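Local coordinates for protein EF0056 (Enterococcus faecalis, PDB 6ORI) that is an enterococcal surface protein of undefined molecular function, whose N-terminal region has immunoglobulin-like beta domains, binds calcium and is probably linked to biofilm formation, at residues G57-A62 / V116-A121. Numbering follows the deposited sequence. Where two conformers were deposited one is given.
Sequences GKHNIA and VNYIRA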
# COMPACT_ATOMS: atom_id res chain seq x y z
N GLY A 57 5.67 -9.00 6.85
CA GLY A 57 5.43 -10.11 5.96
C GLY A 57 4.53 -11.12 6.59
O GLY A 57 4.58 -11.33 7.81
N LYS A 58 3.70 -11.76 5.79
CA LYS A 58 2.88 -12.85 6.29
C LYS A 58 2.63 -13.85 5.18
O LYS A 58 2.34 -13.49 4.01
CB LYS A 58 1.55 -12.36 6.86
CG LYS A 58 0.71 -13.56 7.26
CD LYS A 58 -0.56 -13.24 7.92
CE LYS A 58 -1.49 -14.45 7.97
NZ LYS A 58 -0.84 -15.71 8.39
N HIS A 59 2.70 -15.12 5.56
CA HIS A 59 2.27 -16.21 4.68
C HIS A 59 1.40 -17.18 5.46
O HIS A 59 1.33 -17.14 6.70
CB HIS A 59 3.46 -16.89 3.98
CG HIS A 59 4.53 -17.34 4.89
ND1 HIS A 59 5.47 -16.48 5.41
CD2 HIS A 59 4.81 -18.56 5.39
CE1 HIS A 59 6.29 -17.16 6.20
NE2 HIS A 59 5.90 -18.42 6.22
N ASN A 60 0.68 -18.02 4.72
CA ASN A 60 -0.44 -18.76 5.28
C ASN A 60 -0.19 -20.25 5.32
O ASN A 60 -0.92 -20.97 6.03
CB ASN A 60 -1.71 -18.51 4.45
CG ASN A 60 -2.06 -17.05 4.31
OD1 ASN A 60 -1.60 -16.20 5.08
ND2 ASN A 60 -2.91 -16.75 3.34
N ILE A 61 0.82 -20.70 4.59
CA ILE A 61 1.25 -22.10 4.53
C ILE A 61 2.76 -22.08 4.62
O ILE A 61 3.40 -21.19 4.07
CB ILE A 61 0.81 -22.76 3.21
CG1 ILE A 61 -0.72 -22.76 3.07
CG2 ILE A 61 1.34 -24.19 3.09
CD1 ILE A 61 -1.44 -23.56 4.16
N ALA A 62 3.35 -23.04 5.33
CA ALA A 62 4.78 -23.05 5.51
C ALA A 62 5.49 -22.89 4.17
O ALA A 62 5.08 -23.45 3.15
CB ALA A 62 5.21 -24.33 6.20
N VAL A 116 16.53 -8.86 -0.99
CA VAL A 116 16.87 -9.67 0.20
C VAL A 116 15.98 -10.89 0.18
O VAL A 116 14.86 -10.83 -0.31
CB VAL A 116 16.71 -8.84 1.50
CG1 VAL A 116 15.26 -8.56 1.86
CG2 VAL A 116 17.42 -9.51 2.65
N ASN A 117 16.46 -12.02 0.66
CA ASN A 117 15.63 -13.20 0.65
C ASN A 117 14.47 -13.05 1.63
O ASN A 117 14.60 -12.46 2.69
CB ASN A 117 16.45 -14.44 0.97
CG ASN A 117 17.36 -14.84 -0.16
OD1 ASN A 117 17.24 -14.32 -1.27
ND2 ASN A 117 18.23 -15.80 0.09
N TYR A 118 13.33 -13.60 1.26
CA TYR A 118 12.18 -13.60 2.15
C TYR A 118 12.38 -14.49 3.39
O TYR A 118 12.01 -14.10 4.49
CB TYR A 118 10.93 -14.04 1.36
CG TYR A 118 9.63 -14.03 2.15
CD1 TYR A 118 9.31 -15.05 3.02
CD2 TYR A 118 8.72 -12.98 2.01
CE1 TYR A 118 8.12 -15.04 3.74
CE2 TYR A 118 7.53 -12.97 2.73
CZ TYR A 118 7.24 -14.00 3.58
OH TYR A 118 6.07 -13.99 4.30
N ILE A 119 12.96 -15.67 3.19
CA ILE A 119 12.97 -16.71 4.21
C ILE A 119 14.18 -16.58 5.11
O ILE A 119 15.33 -16.55 4.63
CB ILE A 119 12.92 -18.11 3.57
CG1 ILE A 119 11.63 -18.29 2.77
CG2 ILE A 119 13.10 -19.19 4.63
CD1 ILE A 119 10.38 -18.53 3.61
N ARG A 120 13.91 -16.52 6.41
CA ARG A 120 14.92 -16.22 7.39
C ARG A 120 16.09 -17.21 7.38
O ARG A 120 17.24 -16.79 7.52
CB ARG A 120 14.29 -16.15 8.78
CG ARG A 120 15.27 -15.60 9.82
CD ARG A 120 14.62 -15.40 11.16
NE ARG A 120 14.14 -16.67 11.70
CZ ARG A 120 13.38 -16.78 12.77
NH1 ARG A 120 12.96 -15.71 13.41
NH2 ARG A 120 12.99 -17.98 13.18
N ALA A 121 15.80 -18.50 7.23
CA ALA A 121 16.84 -19.53 7.23
C ALA A 121 17.71 -19.50 6.00
O ALA A 121 18.74 -20.18 5.95
CB ALA A 121 16.23 -20.90 7.36
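Tyr118 reaches across to His59 with its phenol end, and OH lies 2.8 Å from His59 ND1 in a hydrogen bond of 155°. The hydroxyl sits at the edge of the imidazole, close to its plane, while the ring planes meet obliquely, at 67°, with centroids 5.4 Å apart. The bond brings Tyr118 CE1 to 3.4 Å from His59 ND1. With CG anti to the backbone N (chi1 -177°), the phenol extends far enough to bring OH also against the main chain, 3.6 Å from Lys58 C. The contact joins the end of strand 50-59 to the segment that follows on from strand 113-117; the two strands are not paired with each other in the antiparallel beta sheet of this immunoglobulin-like region. His59 NE2 bonds to Gly128 O, so both ring nitrogens are engaged and the imidazole's rotation is fixed; Phe31 and Phe126 meet the Tyr118 ring edge-to-face. Lys58, also buried, points away from the 116-121 segment, its NZ bonding to Thr132 O and, at 3.1 Å, to His59 O. Away from this buried pair the two segments separate: beyond the end of strand 50-59, Ile61 and Ala62 are exposed, as is Ala121, and none touches the opposite segment.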